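PDB 3FYM: putative uncharacterized protein from Staphylococcus aureus subsp. aureus Mu50, which is a putative membrane protein whose N-terminal soluble domain has a helix-turn-helix fold and probably binds DNA. Local coordinates for residues K2-E6 with H72-I76; A7-R12 with Y57-I63; E51-R55 with Q67-A71. One frame throughout, in Å; residues are numbered along the deposited sequence. Where two conformers were deposited one is given.

Interaction 1 of 3, residues K2-E6 with H72-I76; sequences KTVGE and HQDEI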
loop_
_atom_site.group_PDB
_atom_site.type_symbol
_atom_site.label_atom_id
_atom_site.label_comp_id
_atom_site.label_asym_id
_atom_site.label_seq_id
_atom_site.Cartn_x
_atom_site.Cartn_y
_atom_site.Cartn_z
ATOM N N LYS A 2 11.282 -8.344 -4.643
ATOM C CA LYS A 2 10.136 -8.304 -3.726
ATOM C C LYS A 2 8.962 -7.628 -4.454
ATOM O O LYS A 2 9.153 -6.827 -5.342
ATOM C CB LYS A 2 10.390 -7.544 -2.431
ATOM C CG LYS A 2 10.800 -6.120 -2.576
ATOM C CD LYS A 2 11.744 -5.520 -1.532
ATOM C CE LYS A 2 12.277 -4.223 -2.173
ATOM N NZ LYS A 2 13.429 -3.589 -1.483
ATOM N N THR A 3 7.753 -7.962 -4.032
ATOM C CA THR A 3 6.587 -7.203 -4.482
ATOM C C THR A 3 6.482 -5.931 -3.676
ATOM O O THR A 3 7.103 -5.729 -2.648
ATOM C CB THR A 3 5.328 -8.042 -4.266
ATOM O OG1 THR A 3 5.256 -8.368 -2.936
ATOM C CG2 THR A 3 5.303 -9.338 -5.014
ATOM N N VAL A 4 5.615 -5.017 -4.161
ATOM C CA VAL A 4 5.397 -3.760 -3.424
ATOM C C VAL A 4 4.837 -4.061 -2.051
ATOM O O VAL A 4 5.207 -3.434 -1.082
ATOM C CB VAL A 4 4.523 -2.795 -4.232
ATOM C CG1 VAL A 4 3.059 -3.283 -4.395
ATOM C CG2 VAL A 4 4.545 -1.436 -3.567
ATOM N N GLY A 5 3.933 -5.038 -1.945
ATOM C CA GLY A 5 3.336 -5.328 -0.643
ATOM C C GLY A 5 4.357 -5.880 0.316
ATOM O O GLY A 5 4.367 -5.582 1.525
ATOM N N GLU A 6 5.295 -6.673 -0.101
ATOM C CA GLU A 6 6.382 -7.201 0.681
ATOM C C GLU A 6 7.331 -6.100 1.070
ATOM O O GLU A 6 7.845 -6.096 2.207
ATOM C CB GLU A 6 7.154 -8.288 -0.084
ATOM C CG GLU A 6 6.378 -9.563 -0.276
ATOM C CD GLU A 6 6.926 -10.523 -1.312
ATOM O OE1 GLU A 6 7.819 -10.223 -2.115
ATOM O OE2 GLU A 6 6.400 -11.641 -1.308
ATOM N N HIS A 72 7.594 -0.681 -8.982
ATOM C CA HIS A 72 6.657 -1.765 -8.926
ATOM C C HIS A 72 5.433 -1.541 -9.819
ATOM O O HIS A 72 4.393 -2.172 -9.609
ATOM C CB HIS A 72 6.192 -2.003 -7.471
ATOM C CG HIS A 72 7.284 -2.415 -6.546
ATOM N ND1 HIS A 72 7.697 -3.726 -6.434
ATOM C CD2 HIS A 72 8.084 -1.692 -5.748
ATOM C CE1 HIS A 72 8.699 -3.772 -5.563
ATOM N NE2 HIS A 72 8.956 -2.566 -5.138
ATOM N N GLN A 73 5.566 -0.670 -10.777
ATOM C CA GLN A 73 4.384 -0.166 -11.508
ATOM C C GLN A 73 3.641 -1.279 -12.202
ATOM O O GLN A 73 2.423 -1.194 -12.325
ATOM C CB GLN A 73 4.829 0.928 -12.422
ATOM C CG GLN A 73 5.790 0.518 -13.482
ATOM C CD GLN A 73 6.279 1.841 -14.107
ATOM O OE1 GLN A 73 7.452 2.361 -13.943
ATOM N NE2 GLN A 73 5.384 2.499 -14.832
ATOM N N ASP A 74 4.319 -2.331 -12.693
ATOM C CA ASP A 74 3.602 -3.385 -13.396
ATOM C C ASP A 74 2.735 -4.218 -12.478
ATOM O O ASP A 74 1.841 -4.929 -12.954
ATOM C CB ASP A 74 4.558 -4.306 -14.152
ATOM C CG ASP A 74 5.390 -3.574 -15.171
ATOM O OD1 ASP A 74 6.486 -4.063 -15.468
ATOM O OD2 ASP A 74 4.900 -2.546 -15.710
ATOM N N GLU A 75 2.962 -4.173 -11.153
ATOM C CA GLU A 75 2.168 -4.860 -10.178
ATOM C C GLU A 75 0.897 -4.073 -9.792
ATOM O O GLU A 75 -0.074 -4.654 -9.322
ATOM C CB GLU A 75 2.936 -5.065 -8.867
ATOM C CG GLU A 75 4.266 -5.774 -9.022
ATOM C CD GLU A 75 5.101 -5.652 -7.757
ATOM O OE1 GLU A 75 4.537 -5.578 -6.640
ATOM O OE2 GLU A 75 6.345 -5.610 -7.863
ATOM N N ILE A 76 0.989 -2.752 -9.885
ATOM C CA ILE A 76 0.044 -1.869 -9.249
ATOM C C ILE A 76 -0.995 -1.431 -10.239
ATOM O O ILE A 76 -0.651 -0.849 -11.282
ATOM C CB ILE A 76 0.756 -0.641 -8.664
ATOM C CG1 ILE A 76 1.781 -1.050 -7.602
ATOM C CG2 ILE A 76 -0.264 0.359 -8.104
ATOM C CD1 ILE A 76 2.741 0.053 -7.236
#

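Interaction 2 of 3, residues A7-R12 with Y57-I63; sequences ALKGRR and YASVVNI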
loop_
_atom_site.group_PDB
_atom_site.type_symbol
_atom_site.label_atom_id
_atom_site.label_comp_id
_atom_site.label_asym_id
_atom_site.label_seq_id
_atom_site.Cartn_x
_atom_site.Cartn_y
_atom_site.Cartn_z
ATOM N N ALA A 7 7.593 -5.155 0.167
ATOM C CA ALA A 7 8.453 -4.016 0.527
ATOM C C ALA A 7 7.829 -3.236 1.669
ATOM O O ALA A 7 8.486 -2.838 2.635
ATOM C CB ALA A 7 8.714 -3.134 -0.672
ATOM N N LEU A 8 6.527 -2.928 1.549
ATOM C CA LEU A 8 5.822 -2.170 2.571
ATOM C C LEU A 8 5.773 -2.913 3.901
ATOM O O LEU A 8 6.101 -2.372 4.949
ATOM C CB LEU A 8 4.392 -1.821 2.082
ATOM C CG LEU A 8 4.337 -0.809 0.941
ATOM C CD1 LEU A 8 2.938 -0.807 0.367
ATOM C CD2 LEU A 8 4.746 0.590 1.412
ATOM N N LYS A 9 5.356 -4.165 3.839
ATOM C CA LYS A 9 5.246 -5.000 5.064
ATOM C C LYS A 9 6.594 -5.135 5.737
ATOM O O LYS A 9 6.682 -5.090 6.959
ATOM C CB LYS A 9 4.648 -6.348 4.726
ATOM C CG LYS A 9 4.389 -7.251 5.933
ATOM C CD LYS A 9 3.750 -8.556 5.561
ATOM C CE LYS A 9 3.381 -9.403 6.757
ATOM N NZ LYS A 9 2.651 -10.610 6.311
ATOM N N GLY A 10 7.646 -5.371 4.967
ATOM C CA GLY A 10 8.958 -5.519 5.512
ATOM C C GLY A 10 9.340 -4.296 6.316
ATOM O O GLY A 10 9.896 -4.355 7.432
ATOM N N ARG A 11 9.118 -3.099 5.756
ATOM C CA ARG A 11 9.393 -1.876 6.435
ATOM C C ARG A 11 8.560 -1.716 7.706
ATOM O O ARG A 11 9.091 -1.330 8.753
ATOM C CB ARG A 11 9.168 -0.688 5.510
ATOM C CG ARG A 11 9.353 0.672 6.150
ATOM C CD ARG A 11 10.747 0.925 6.663
ATOM N NE ARG A 11 10.784 2.300 7.223
ATOM C CZ ARG A 11 11.828 2.886 7.795
ATOM N NH1 ARG A 11 12.961 2.193 7.903
ATOM N NH2 ARG A 11 11.722 4.119 8.274
ATOM N N ARG A 12 7.275 -2.015 7.624
ATOM C CA ARG A 12 6.413 -1.968 8.789
ATOM C C ARG A 12 6.983 -2.859 9.901
ATOM O O ARG A 12 7.038 -2.447 11.058
ATOM C CB ARG A 12 4.993 -2.408 8.434
ATOM C CG ARG A 12 4.059 -2.376 9.660
ATOM C CD ARG A 12 2.673 -2.866 9.302
ATOM N NE ARG A 12 2.441 -4.180 8.846
ATOM C CZ ARG A 12 2.473 -5.317 9.554
ATOM N NH1 ARG A 12 2.125 -6.459 8.949
ATOM N NH2 ARG A 12 2.823 -5.287 10.822
ATOM N N TYR A 57 0.407 4.539 2.904
ATOM C CA TYR A 57 1.214 3.584 3.658
ATOM C C TYR A 57 2.671 4.009 3.621
ATOM O O TYR A 57 3.340 4.163 4.657
ATOM C CB TYR A 57 0.905 2.197 3.134
ATOM C CG TYR A 57 1.442 0.996 3.832
ATOM C CD1 TYR A 57 2.618 0.958 4.582
ATOM C CD2 TYR A 57 0.771 -0.214 3.711
ATOM C CE1 TYR A 57 3.087 -0.148 5.178
ATOM C CE2 TYR A 57 1.234 -1.382 4.311
ATOM C CZ TYR A 57 2.392 -1.364 5.037
ATOM O OH TYR A 57 2.904 -2.439 5.665
ATOM N N ALA A 58 3.203 4.148 2.401
ATOM C CA ALA A 58 4.614 4.499 2.212
ATOM C C ALA A 58 4.972 5.736 2.999
ATOM O O ALA A 58 5.996 5.820 3.671
ATOM C CB ALA A 58 4.922 4.653 0.734
ATOM N N SER A 59 4.140 6.778 2.901
ATOM C CA SER A 59 4.482 8.029 3.576
ATOM C C SER A 59 4.543 7.835 5.069
ATOM O O SER A 59 5.464 8.341 5.733
ATOM C CB SER A 59 3.484 9.118 3.155
ATOM O OG SER A 59 2.244 8.938 3.793
ATOM N N VAL A 60 3.627 7.065 5.685
ATOM C CA VAL A 60 3.671 6.829 7.111
ATOM C C VAL A 60 4.932 6.099 7.550
ATOM O O VAL A 60 5.454 6.364 8.656
ATOM C CB VAL A 60 2.391 6.052 7.557
ATOM C CG1 VAL A 60 2.556 5.484 8.955
ATOM C CG2 VAL A 60 1.216 7.002 7.479
ATOM N N VAL A 61 5.440 5.200 6.742
ATOM C CA VAL A 61 6.583 4.410 7.080
ATOM C C VAL A 61 7.891 4.945 6.455
ATOM O O VAL A 61 8.916 4.270 6.439
ATOM C CB VAL A 61 6.408 2.915 6.790
ATOM C CG1 VAL A 61 5.231 2.391 7.599
ATOM C CG2 VAL A 61 6.247 2.600 5.315
ATOM N N ASN A 62 7.887 6.165 5.928
ATOM C CA ASN A 62 9.053 6.873 5.372
ATOM C C ASN A 62 9.769 6.036 4.304
ATOM O O ASN A 62 10.987 5.811 4.182
ATOM C CB ASN A 62 9.977 7.425 6.480
ATOM C CG ASN A 62 9.384 8.596 7.259
ATOM O OD1 ASN A 62 9.382 9.797 6.820
ATOM N ND2 ASN A 62 8.928 8.267 8.457
ATOM N N ILE A 63 8.874 5.648 3.382
ATOM C CA ILE A 63 9.293 5.224 2.082
ATOM C C ILE A 63 8.827 6.268 1.072
ATOM O O ILE A 63 7.641 6.592 1.033
ATOM C CB ILE A 63 8.750 3.825 1.719
ATOM C CG1 ILE A 63 9.350 2.739 2.623
ATOM C CG2 ILE A 63 9.014 3.489 0.257
ATOM C CD1 ILE A 63 8.699 1.381 2.436
#

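Interaction 3 of 3, residues E51-R55 with Q67-A71; sequences EGFIR and QLIQA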
loop_
_atom_site.group_PDB
_atom_site.type_symbol
_atom_site.label_atom_id
_atom_site.label_comp_id
_atom_site.label_asym_id
_atom_site.label_seq_id
_atom_site.Cartn_x
_atom_site.Cartn_y
_atom_site.Cartn_z
ATOM N N GLU A 51 -3.070 2.769 -5.790
ATOM C CA GLU A 51 -1.911 3.657 -5.671
ATOM C C GLU A 51 -2.032 4.582 -4.495
ATOM O O GLU A 51 -1.060 4.781 -3.754
ATOM C CB GLU A 51 -1.715 4.451 -6.977
ATOM C CG GLU A 51 -0.510 5.348 -6.869
ATOM C CD GLU A 51 -0.134 6.066 -8.136
ATOM O OE1 GLU A 51 -0.623 5.794 -9.208
ATOM O OE2 GLU A 51 0.740 6.892 -8.079
ATOM N N GLY A 52 -3.220 5.200 -4.302
ATOM C CA GLY A 52 -3.363 6.098 -3.187
ATOM C C GLY A 52 -3.174 5.411 -1.837
ATOM O O GLY A 52 -2.611 6.036 -0.914
ATOM N N PHE A 53 -3.623 4.194 -1.702
ATOM C CA PHE A 53 -3.384 3.436 -0.464
ATOM C C PHE A 53 -1.894 3.171 -0.272
ATOM O O PHE A 53 -1.359 3.319 0.842
ATOM C CB PHE A 53 -4.145 2.140 -0.441
ATOM C CG PHE A 53 -5.625 2.219 -0.325
ATOM C CD1 PHE A 53 -6.421 1.163 -0.696
ATOM C CD2 PHE A 53 -6.264 3.309 0.185
ATOM C CE1 PHE A 53 -7.779 1.141 -0.484
ATOM C CE2 PHE A 53 -7.647 3.289 0.396
ATOM C CZ PHE A 53 -8.395 2.213 0.042
ATOM N N ILE A 54 -1.225 2.708 -1.330
ATOM C CA ILE A 54 0.230 2.484 -1.254
ATOM C C ILE A 54 0.934 3.762 -0.855
ATOM O O ILE A 54 1.860 3.737 -0.047
ATOM C CB ILE A 54 0.734 1.930 -2.598
ATOM C CG1 ILE A 54 0.290 0.474 -2.800
ATOM C CG2 ILE A 54 2.254 2.026 -2.711
ATOM C CD1 ILE A 54 0.434 -0.013 -4.217
ATOM N N ARG A 55 0.547 4.875 -1.445
ATOM C CA ARG A 55 1.165 6.168 -1.165
ATOM C C ARG A 55 1.027 6.560 0.303
ATOM O O ARG A 55 1.995 7.018 0.927
ATOM C CB ARG A 55 0.547 7.228 -2.071
ATOM C CG ARG A 55 1.046 8.607 -1.925
ATOM C CD ARG A 55 0.411 9.564 -2.944
ATOM N NE ARG A 55 0.703 9.098 -4.326
ATOM C CZ ARG A 55 1.875 9.296 -4.925
ATOM N NH1 ARG A 55 2.060 8.806 -6.109
ATOM N NH2 ARG A 55 2.831 9.968 -4.333
ATOM N N GLN A 67 8.868 6.819 -6.140
ATOM C CA GLN A 67 9.858 5.900 -6.716
ATOM C C GLN A 67 9.538 4.464 -6.319
ATOM O O GLN A 67 9.860 3.568 -7.063
ATOM C CB GLN A 67 11.298 6.273 -6.538
ATOM C CG GLN A 67 11.710 5.987 -5.142
ATOM C CD GLN A 67 13.060 6.584 -4.684
ATOM O OE1 GLN A 67 13.671 7.396 -5.395
ATOM N NE2 GLN A 67 13.490 6.310 -3.488
ATOM N N LEU A 68 8.859 4.203 -5.171
ATOM C CA LEU A 68 8.369 2.846 -4.874
ATOM C C LEU A 68 7.370 2.421 -5.927
ATOM O O LEU A 68 7.452 1.304 -6.460
ATOM C CB LEU A 68 7.724 2.851 -3.487
ATOM C CG LEU A 68 7.131 1.498 -3.049
ATOM C CD1 LEU A 68 8.249 0.502 -2.719
ATOM C CD2 LEU A 68 6.155 1.640 -1.875
ATOM N N ILE A 69 6.394 3.277 -6.201
ATOM C CA ILE A 69 5.356 2.976 -7.192
ATOM C C ILE A 69 5.990 2.710 -8.557
ATOM O O ILE A 69 5.656 1.749 -9.237
ATOM C CB ILE A 69 4.289 4.081 -7.180
ATOM C CG1 ILE A 69 3.521 4.067 -5.851
ATOM C CG2 ILE A 69 3.367 3.980 -8.388
ATOM C CD1 ILE A 69 2.893 5.380 -5.491
ATOM N N GLN A 70 6.938 3.575 -8.947
ATOM C CA GLN A 70 7.630 3.410 -10.224
ATOM C C GLN A 70 8.370 2.068 -10.308
ATOM O O GLN A 70 8.365 1.428 -11.327
ATOM C CB GLN A 70 8.619 4.582 -10.367
ATOM C CG GLN A 70 9.434 4.557 -11.601
ATOM C CD GLN A 70 10.351 5.763 -11.644
ATOM O OE1 GLN A 70 10.333 6.693 -12.499
ATOM N NE2 GLN A 70 11.242 5.694 -10.715
ATOM N N ALA A 71 8.998 1.652 -9.215
ATOM C CA ALA A 71 9.763 0.400 -9.214
ATOM C C ALA A 71 8.854 -0.824 -9.293
ATOM O O ALA A 71 9.321 -1.926 -9.545
ATOM C CB ALA A 71 10.611 0.322 -7.944
#

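Interaction 1 of 3, residues K2-E6 with H72-I76
Val-4, His-72 and Glu-75 carry this contact, which pins the start of helix 4-14 to the turn that follows helix 65-71. Val-4 lies over one face of the His-72 imidazole: its CB sits 4.0 Å from the ring centroid, 26° off the ring normal, a CH-pi contact. Its N also passes above that face, 3.3 Å from His-72 ND1, but the angle is too poor for a bond. The amide hydrogen goes instead to the carboxylate of Glu-75, with Val-4 N 2.8 Å from Glu-75 OE1 and nearly linear. The other oxygen, Glu-75 OE2, accepts from His-72 ND1 at 2.7 Å, so one carboxylate both fixes the ring and takes up a first-turn amide that has no acceptor within its own helix. Thr-3 and Glu-6 deal with the same helix end from inside the segment as a capping box: Thr-3 N donates to Glu-6 OE1 at 3.0 Å, and Glu-6 N returns a weak bond to Thr-3 OG1 at 3.3 Å. Asn-39 joins in, bonding to Glu-75 OE1 and Gly-5 N. Inward, Val-4 also touches Phe-41 and Leu-68, while Ile-76 rests on Ile-69, so the contact lies against one side of helix 65-71.

Interaction 2 of 3, residues A7-R12 with Y57-I63
Arg-11 makes the polar link here, reaching from helix 4-14 to a backbone carbonyl just past the end of helix 50-60: Arg-11 NE donates to Val-61 O at 2.8 Å, and Arg-11 NH2 adds a weak bond to the same oxygen at 3.4 Å. The hydroxyl of Tyr-57 comes up to the first helix as well, 3.3 Å from Leu-8 O, but its hydrogen-bond partner is Glu-37, which also forms a salt bridge with Arg-12. That places Tyr-57 OH beside Arg-12, with CB of Arg-12 3.5 Å from the hydroxyl oxygen. Helix 50-60 closes in a Schellman motif, with Asn-62 at positive phi as the C-prime residue; Ile-63 N bonds back to Ala-58 O at 2.9 Å and Asn-62 N to Ser-59 O at 3.3 Å. In this helix-turn-helix domain the first helix thus packs on both the last turn of helix 50-60 and the reversal beyond it. Leu-8 fills the centre: its CB stands over the Tyr-57 ring, 3.8 Å from the centroid, a CH-pi contact, while its CD2 lies 4.1 Å from Ala-58 CB and 4.2 Å from Ile-63 CD1. Farther along, Ile-63 CD1 meets Arg-11 CB at 3.7 Å, and the aliphatic part of Arg-11 runs past Val-61, CG to CG2 3.7 Å.

Interaction 3 of 3, residues E51-R55 with Q67-A71
Two helices meet here through a small, mostly apolar contact in which a Glu-Arg pair takes part: the first half of helix 50-60 against helix 65-71, which follows it in the chain. The short segments run obliquely antiparallel, at 131° between their directions, and their axes come no closer than 10.7 Å, so side chains rather than backbones fill the gap. Ile-69 is the centrepiece. It points at the opposing helix and fits among three of its residues: CD1 of Ile-69 lies 3.7 Å from Glu-51 CG and 3.6 Å from Arg-55 NH1, over one face of the guanidinium, while its CG1 is 4.0 Å from Ile-54 CG2. That same methyl of Ile-54 also reaches Leu-68 CD2 at 4.0 Å, bringing a second residue of helix 65-71 into the contact. Glu-51 and Arg-55, one turn apart, form a salt bridge with Arg-55 NH1 3.0 Å from Glu-51 OE2, so the guanidinium is held where the isoleucine methyl can rest on it; Arg-55 NH2 bonds to Asn-66. Deeper in, Ile-54 goes on to Ile-36 and Phe-41, and Leu-68 to Val-4 and Leu-8. Ile-54 and Leu-68 thus belong to the hydrophobic core that helices 4-14, 30-37, 50-60 and 65-71 share in this all-helical domain of the helix-turn-helix family.

Starting at the N terminus, residues 2-6 enter interaction 1 and the same helix, 4-14, runs straight on into interaction 2. The chain then passes through helices 19-26 and 30-37 before helix 50-60 supplies 51-55 to interaction 3 and, with the residues just beyond it, 57-63 to interaction 2, closing the latter's loop. Residues 67-71 next complete interaction 3, and 72-76 complete interaction 1, whose long loop therefore encloses both others. Interactions 2 and 3 cross, their segments alternating along the chain. All three touch: Leu-68 CD2 packs 3.7 Å from Leu-8 CD2, 3.9 Å from Val-4 CG2 and 4.2 Å from Ala-58 CB, joining helices 4-14, 50-60 and 65-71 in one core.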